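Local coordinates for sulfite dehydrogenase (Paracoccus pantotrophus, PDB 2XTS), which oxidises protein-bound sulfane sulfur in the Sox pathway, using a molybdenum-molybdopterin centre together with a heme c cytochrome partner, at residues L82-Y87 with G208-L213; G173-S178 with V224-R229. All coordinates share one frame; numbering follows the deposited sequence.

Contact 1: L82-Y87 with G208-L213. With MTE (phosphonic acidmono-(2-amino-5,6-dimercapto-4-oxo-3,7,8a,9,10,10a-hexahydro-4H-8-oxa-1,3,9,10-tetraaza-anthracen-7-ylmethyl)ester), chain E.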
loop_
_atom_site.group_PDB
_atom_site.type_symbol
_atom_site.label_atom_id
_atom_site.label_comp_id
_atom_site.label_asym_id
_atom_site.label_seq_id
_atom_site.Cartn_x
_atom_site.Cartn_y
_atom_site.Cartn_z
ATOM N N LEU A 82 21.851 -3.044 1.842
ATOM C CA LEU A 82 22.565 -1.784 2.019
ATOM C C LEU A 82 21.933 -1.023 3.187
ATOM O O LEU A 82 20.832 -0.482 3.087
ATOM C CB LEU A 82 22.523 -0.957 0.735
ATOM C CG LEU A 82 23.266 0.390 0.727
ATOM C CD1 LEU A 82 24.698 0.209 1.180
ATOM C CD2 LEU A 82 23.173 0.998 -0.678
ATOM N N SER A 83 22.614 -1.021 4.331
ATOM C CA SER A 83 22.095 -0.322 5.521
ATOM C C SER A 83 22.127 1.187 5.315
ATOM O O SER A 83 22.936 1.702 4.546
ATOM C CB SER A 83 22.895 -0.671 6.778
ATOM O OG SER A 83 24.162 -0.060 6.712
ATOM N N LYS A 84 21.294 1.889 6.076
ATOM C CA LYS A 84 21.308 3.331 6.075
ATOM C C LYS A 84 22.631 3.871 6.629
ATOM O O LYS A 84 23.052 4.958 6.256
ATOM C CB LYS A 84 20.101 3.857 6.854
ATOM C CG LYS A 84 18.779 3.679 6.132
ATOM C CD LYS A 84 17.577 3.990 7.009
ATOM C CE LYS A 84 16.319 3.957 6.200
ATOM N NZ LYS A 84 15.087 4.097 7.017
ATOM N N GLN A 85 23.283 3.107 7.495
ATOM C CA GLN A 85 24.594 3.488 8.030
ATOM C C GLN A 85 25.685 3.437 6.970
ATOM O O GLN A 85 26.563 4.303 6.914
ATOM C CB GLN A 85 24.998 2.563 9.168
ATOM C CG GLN A 85 24.335 2.835 10.503
ATOM C CD GLN A 85 22.980 2.208 10.697
ATOM O OE1 GLN A 85 22.383 1.645 9.766
ATOM N NE2 GLN A 85 22.497 2.274 11.932
ATOM N N ASP A 86 25.644 2.416 6.114
ATOM C CA ASP A 86 26.648 2.250 5.063
ATOM C C ASP A 86 26.383 3.072 3.795
ATOM O O ASP A 86 27.285 3.293 2.988
ATOM C CB ASP A 86 26.715 0.770 4.686
ATOM C CG ASP A 86 27.363 -0.095 5.752
ATOM O OD1 ASP A 86 27.993 0.456 6.690
ATOM O OD2 ASP A 86 27.229 -1.332 5.632
ATOM N N TYR A 87 25.144 3.494 3.618
ATOM C CA TYR A 87 24.729 4.216 2.431
ATOM C C TYR A 87 25.502 5.530 2.254
ATOM O O TYR A 87 25.699 6.280 3.198
ATOM C CB TYR A 87 23.230 4.530 2.508
ATOM C CG TYR A 87 22.703 5.266 1.313
ATOM C CD1 TYR A 87 22.354 4.572 0.166
ATOM C CD2 TYR A 87 22.583 6.639 1.296
ATOM C CE1 TYR A 87 21.909 5.210 -0.954
ATOM C CE2 TYR A 87 22.130 7.281 0.168
ATOM C CZ TYR A 87 21.798 6.567 -0.953
ATOM O OH TYR A 87 21.367 7.269 -2.052
ATOM N N GLY A 208 15.249 -1.319 -3.765
ATOM C CA GLY A 208 16.298 -0.308 -3.709
ATOM C C GLY A 208 16.643 0.285 -2.360
ATOM O O GLY A 208 17.340 1.289 -2.315
ATOM N N TYR A 209 16.182 -0.318 -1.272
ATOM C CA TYR A 209 16.442 0.236 0.069
ATOM C C TYR A 209 17.892 0.604 0.239
ATOM O O TYR A 209 18.749 -0.199 -0.036
ATOM C CB TYR A 209 16.114 -0.794 1.132
ATOM C CG TYR A 209 16.338 -0.357 2.571
ATOM C CD1 TYR A 209 17.553 -0.556 3.203
ATOM C CD2 TYR A 209 15.305 0.205 3.308
ATOM C CE1 TYR A 209 17.728 -0.197 4.530
ATOM C CE2 TYR A 209 15.461 0.545 4.632
ATOM C CZ TYR A 209 16.674 0.342 5.233
ATOM O OH TYR A 209 16.838 0.637 6.550
ATOM N N PRO A 210 18.176 1.806 0.745
ATOM C CA PRO A 210 17.267 2.796 1.298
ATOM C C PRO A 210 16.873 3.949 0.366
ATOM O O PRO A 210 16.159 4.839 0.795
ATOM C CB PRO A 210 18.046 3.321 2.507
ATOM C CG PRO A 210 19.448 3.321 1.994
ATOM C CD PRO A 210 19.574 2.099 1.116
ATOM N N ALA A 211 17.313 3.942 -0.889
ATOM C CA ALA A 211 17.019 5.031 -1.791
ATOM C C ALA A 211 17.076 4.592 -3.247
ATOM O O ALA A 211 18.022 3.921 -3.670
ATOM C CB ALA A 211 18.016 6.201 -1.543
ATOM N N ARG A 212 16.075 4.999 -4.027
ATOM C CA ARG A 212 16.018 4.737 -5.465
ATOM C C ARG A 212 15.609 5.995 -6.209
ATOM O O ARG A 212 14.994 6.886 -5.626
ATOM C CB ARG A 212 15.037 3.608 -5.813
ATOM C CG ARG A 212 13.565 4.040 -5.812
ATOM C CD ARG A 212 12.634 2.926 -6.229
ATOM N NE ARG A 212 12.977 2.423 -7.559
ATOM C CZ ARG A 212 12.593 1.240 -8.023
ATOM N NH1 ARG A 212 11.692 0.517 -7.372
ATOM N NH2 ARG A 212 13.052 0.810 -9.193
ATOM N N LEU A 213 15.877 6.030 -7.511
ATOM C CA LEU A 213 15.231 7.007 -8.354
ATOM C C LEU A 213 13.833 6.585 -8.761
ATOM O O LEU A 213 13.593 5.422 -9.063
ATOM C CB LEU A 213 16.050 7.263 -9.621
ATOM C CG LEU A 213 17.463 7.804 -9.406
ATOM C CD1 LEU A 213 18.139 8.141 -10.740
ATOM C CD2 LEU A 213 17.462 9.020 -8.480
HETATM N N1 MTE E . 18.831 -0.433 -10.339
HETATM C C2 MTE E . 19.958 -1.088 -10.080
HETATM N N2 MTE E . 20.885 -0.499 -9.295
HETATM N N3 MTE E . 20.192 -2.327 -10.555
HETATM C C4 MTE E . 19.300 -2.988 -11.347
HETATM O O4 MTE E . 19.587 -4.139 -11.737
HETATM N N5 MTE E . 17.106 -2.836 -12.556
HETATM C C6 MTE E . 16.311 -1.815 -13.199
HETATM C C7 MTE E . 15.738 -0.766 -12.258
HETATM N N8 MTE E . 16.775 -0.246 -11.406
HETATM C C9 MTE E . 18.061 -2.323 -11.697
HETATM C C10 MTE E . 17.873 -0.975 -11.149
HETATM C "C1'" MTE E . 15.183 -2.382 -14.042
HETATM S "S1'" MTE E . 15.569 -3.114 -15.584
HETATM C "C2'" MTE E . 13.886 -2.264 -13.671
HETATM S "S2'" MTE E . 12.592 -2.737 -14.701
HETATM C "C3'" MTE E . 13.555 -1.658 -12.324
HETATM O "O3'" MTE E . 14.699 -1.368 -11.504
HETATM C "C4'" MTE E . 12.700 -2.618 -11.520
HETATM O "O4'" MTE E . 12.320 -2.004 -10.281
HETATM P P MTE E . 11.791 -2.998 -9.139
HETATM O O1P MTE E . 10.541 -3.608 -9.843
HETATM O O2P MTE E . 12.797 -4.067 -8.867
HETATM O O3P MTE E . 11.411 -2.115 -8.001
HETATM O O HOH W 1 19.142 -2.865 0.749
HETATM O O HOH W 2 19.407 0.532 7.655
#
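Pro210 presses CG against CD1 of Tyr87 at 3.7 Å, the two side chains crossing obliquely. The peptide bond before it is cis, and its CB lies over the centre of the Tyr209 ring; this type VIa turn, Gly208 to Ala211, in the molybdopterin-binding domain of the sulfite oxidase type, leads into strand 212-214. Tyr87 is sent toward the turn with CG anti to the backbone N (chi1 -179°). Beyond the proline its OH meets Ala211 CB at 3.6 Å and hydrogen-bonds to the backbone O of Val227. The aliphatic chain of Lys84 runs extended past Pro210 CB and crosses the phenol tip at about a right angle, CE lying 3.4 Å from Tyr209 OH. Lys84 NZ and Tyr209 OH both reach Glu34 of the second subunit, so this face lies at a subunit interface. Leu82 O lies near the plane of the Tyr209 ring, 3.3 Å from CD1 at its edge; it is buried with no hydrogen-bonding partner. One water joins the two backbones, Leu82 N to Tyr209 O; a second links Lys84 N to the side-chain OH of Tyr209. Ser83 OG accepts from Asp86 N, an ST motif within 82-87. Arg212 turns away from that loop to the cofactor: NH1 donates to MTE O3P at 2.7 Å, while NH2 reaches MTE O4' at 3.1 Å, nearly straight at 175°.

Contact 2: G173-S178 with V224-R229. With MTE (phosphonic acidmono-(2-amino-5,6-dimercapto-4-oxo-3,7,8a,9,10,10a-hexahydro-4H-8-oxa-1,3,9,10-tetraaza-anthracen-7-ylmethyl)ester), chain E.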
loop_
_atom_site.group_PDB
_atom_site.type_symbol
_atom_site.label_atom_id
_atom_site.label_comp_id
_atom_site.label_asym_id
_atom_site.label_seq_id
_atom_site.Cartn_x
_atom_site.Cartn_y
_atom_site.Cartn_z
ATOM N N GLY A 173 23.948 2.764 -9.459
ATOM C CA GLY A 173 23.622 2.058 -8.247
ATOM C C GLY A 173 24.822 1.533 -7.486
ATOM O O GLY A 173 25.923 1.440 -8.017
ATOM N N ALA A 174 24.581 1.140 -6.242
ATOM C CA ALA A 174 25.622 0.607 -5.359
ATOM C C ALA A 174 25.948 -0.852 -5.624
ATOM O O ALA A 174 26.946 -1.356 -5.117
ATOM C CB ALA A 174 25.182 0.769 -3.898
ATOM N N ASP A 175 25.089 -1.525 -6.394
ATOM C CA ASP A 175 25.252 -2.923 -6.742
ATOM C C ASP A 175 26.370 -3.154 -7.763
ATOM O O ASP A 175 26.864 -2.221 -8.388
ATOM C CB ASP A 175 23.910 -3.540 -7.210
ATOM C CG ASP A 175 23.268 -2.825 -8.394
ATOM O OD1 ASP A 175 23.422 -1.583 -8.537
ATOM O OD2 ASP A 175 22.544 -3.513 -9.160
ATOM N N ALA A 176 26.769 -4.414 -7.902
ATOM C CA ALA A 176 27.807 -4.793 -8.864
ATOM C C ALA A 176 27.430 -4.419 -10.290
ATOM O O ALA A 176 28.270 -3.952 -11.069
ATOM C CB ALA A 176 28.103 -6.283 -8.783
ATOM N N SER A 177 26.150 -4.548 -10.614
ATOM C CA SER A 177 25.715 -4.289 -11.968
ATOM C C SER A 177 25.738 -2.807 -12.325
ATOM O O SER A 177 25.773 -2.497 -13.502
ATOM C CB SER A 177 24.331 -4.848 -12.229
ATOM O OG SER A 177 23.306 -4.014 -11.719
ATOM N N SER A 178 25.638 -1.941 -11.310
ATOM C CA SER A 178 25.622 -0.462 -11.414
ATOM C C SER A 178 24.363 0.101 -12.079
ATOM O O SER A 178 23.821 1.115 -11.615
ATOM C CB SER A 178 26.884 0.115 -12.074
ATOM O OG SER A 178 26.712 0.525 -13.431
ATOM N N VAL A 224 16.884 3.799 -11.099
ATOM C CA VAL A 224 18.082 3.214 -10.518
ATOM C C VAL A 224 17.861 2.967 -9.010
ATOM O O VAL A 224 17.519 3.885 -8.258
ATOM C CB VAL A 224 19.319 4.109 -10.776
ATOM C CG1 VAL A 224 20.555 3.511 -10.103
ATOM C CG2 VAL A 224 19.562 4.299 -12.257
ATOM N N LYS A 225 18.081 1.727 -8.594
ATOM C CA LYS A 225 17.934 1.310 -7.205
ATOM C C LYS A 225 19.268 1.379 -6.462
ATOM O O LYS A 225 20.348 1.290 -7.053
ATOM C CB LYS A 225 17.378 -0.118 -7.172
ATOM C CG LYS A 225 15.959 -0.220 -7.615
ATOM C CD LYS A 225 15.376 -1.628 -7.510
ATOM C CE LYS A 225 15.972 -2.627 -8.474
ATOM N NZ LYS A 225 15.402 -3.968 -8.214
ATOM N N TRP A 226 19.177 1.527 -5.145
ATOM C CA TRP A 226 20.362 1.606 -4.286
ATOM C C TRP A 226 21.290 2.693 -4.820
ATOM O O TRP A 226 22.496 2.507 -4.929
ATOM C CB TRP A 226 21.095 0.239 -4.168
ATOM C CG TRP A 226 20.179 -0.940 -3.986
ATOM C CD1 TRP A 226 19.537 -1.272 -2.833
ATOM C CD2 TRP A 226 19.827 -1.941 -4.940
ATOM N NE1 TRP A 226 18.791 -2.407 -3.012
ATOM C CE2 TRP A 226 18.944 -2.828 -4.301
ATOM C CE3 TRP A 226 20.188 -2.196 -6.258
ATOM C CZ2 TRP A 226 18.375 -3.910 -4.956
ATOM C CZ3 TRP A 226 19.641 -3.281 -6.900
ATOM C CH2 TRP A 226 18.725 -4.120 -6.259
ATOM N N VAL A 227 20.717 3.849 -5.174
ATOM C CA VAL A 227 21.451 4.847 -5.942
ATOM C C VAL A 227 22.637 5.382 -5.147
ATOM O O VAL A 227 22.479 5.800 -4.005
ATOM C CB VAL A 227 20.556 6.006 -6.434
ATOM C CG1 VAL A 227 21.173 6.655 -7.677
ATOM C CG2 VAL A 227 19.223 5.533 -6.835
ATOM N N ARG A 228 23.821 5.345 -5.748
ATOM C CA ARG A 228 25.036 5.788 -5.058
ATOM C C ARG A 228 25.704 7.026 -5.616
ATOM O O ARG A 228 26.457 7.702 -4.904
ATOM C CB ARG A 228 26.077 4.657 -5.006
ATOM C CG ARG A 228 26.948 4.532 -6.225
ATOM C CD ARG A 228 28.054 3.560 -5.992
ATOM N NE ARG A 228 29.024 3.587 -7.085
ATOM C CZ ARG A 228 30.105 2.819 -7.148
ATOM N NH1 ARG A 228 30.339 1.890 -6.218
ATOM N NH2 ARG A 228 30.953 2.973 -8.153
ATOM N N ARG A 229 25.446 7.346 -6.880
ATOM C CA ARG A 229 26.159 8.465 -7.501
ATOM C C ARG A 229 25.344 9.090 -8.614
ATOM O O ARG A 229 24.701 8.395 -9.393
ATOM C CB ARG A 229 27.533 8.024 -8.031
ATOM C CG ARG A 229 28.424 9.141 -8.551
ATOM C CD ARG A 229 29.812 8.639 -8.884
ATOM N NE ARG A 229 29.833 7.902 -10.142
ATOM C CZ ARG A 229 29.862 8.472 -11.347
ATOM N NH1 ARG A 229 29.851 9.791 -11.487
ATOM N NH2 ARG A 229 29.901 7.723 -12.439
HETATM N N1 MTE E . 18.831 -0.433 -10.339
HETATM C C2 MTE E . 19.958 -1.088 -10.080
HETATM N N2 MTE E . 20.885 -0.499 -9.295
HETATM N N3 MTE E . 20.192 -2.327 -10.555
HETATM C C4 MTE E . 19.300 -2.988 -11.347
HETATM O O4 MTE E . 19.587 -4.139 -11.737
HETATM N N5 MTE E . 17.106 -2.836 -12.556
HETATM C C6 MTE E . 16.311 -1.815 -13.199
HETATM C C7 MTE E . 15.738 -0.766 -12.258
HETATM N N8 MTE E . 16.775 -0.246 -11.406
HETATM C C9 MTE E . 18.061 -2.323 -11.697
HETATM C C10 MTE E . 17.873 -0.975 -11.149
HETATM C "C1'" MTE E . 15.183 -2.382 -14.042
HETATM S "S1'" MTE E . 15.569 -3.114 -15.584
HETATM C "C2'" MTE E . 13.886 -2.264 -13.671
HETATM S "S2'" MTE E . 12.592 -2.737 -14.701
HETATM C "C3'" MTE E . 13.555 -1.658 -12.324
HETATM O "O3'" MTE E . 14.699 -1.368 -11.504
HETATM C "C4'" MTE E . 12.700 -2.618 -11.520
HETATM O "O4'" MTE E . 12.320 -2.004 -10.281
HETATM P P MTE E . 11.791 -2.998 -9.139
HETATM O O1P MTE E . 10.541 -3.608 -9.843
HETATM O O2P MTE E . 12.797 -4.067 -8.867
HETATM O O3P MTE E . 11.411 -2.115 -8.001
HETATM O O HOH W 3 28.736 0.638 -3.945
#
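Lys225 NZ is held by three hydrogen bonds: MTE O2P at 2.7 Å and the backbone oxygens of Arg74 and Glu206. A bend at chi3 (-68°) brings the ammonium to the phosphate, where its charge should offset that of the group. The same residue reads the pterin with its backbone, Lys225 N donating to MTE N1 at 2.9 Å while its carbonyl O accepts from N2. Asp175 grips the ring from the other segment through both oxygens, OD1 taking N2 at 2.9 Å and OD2 taking N3 at 3.0 Å. Its CG occupies the crowded position between the backbone N and carbonyl carbon (chi1 57°). Ser177 OG donates to the same OD2 at 2.7 Å, coming from 54° above the carboxylate plane. This is the pterin end of the cofactor site in the sulfite oxidase-type fold, built where strands 168-173 and 227-233 run antiparallel. Gly173 and Val227 form a non-hydrogen-bonded pair there, CA atoms 4.2 Å apart, and MTE N2 and Lys225 O crowd the place a side chain on the glycine would take. Ala174 N continues the join with a bond of 2.8 Å to Trp226 O. The Trp226 indole turns its CE3 edge to MTE N2 at 3.5 Å, with Lys225 CB over one face and NE1 bonded to Lys205 O. A classic beta bulge lets Arg228 and Arg229 both face Glu172, each NE making a salt bridge to its OE1. Arg228 extends alongside Gly173 O to a cation-pi contact with Trp17 of the cytochrome chain; water joins its NH1 to Ala174 O.

Both contacts are buried within the molybdopterin-binding domain, their centres about 9 Å apart. They are joined directly: Leu213 N pairs with Val224 O, and Trp226 CD1 packs against the 208-213 turn. Contact 1 reaches the cofactor only at its phosphate end, through Arg212; contact 2 holds both the pterin and the phosphate. Contact 1 is otherwise apolar and water-bridged, while contact 2 is dominated by hydrogen bonds and charge. Both touch the second subunit and the cytochrome chain, contact 1 having its charged link, to Glu34, on the subunit and contact 2 its cation-pi contact on the cytochrome, with the Asp175 side chain about 9 Å from heme c.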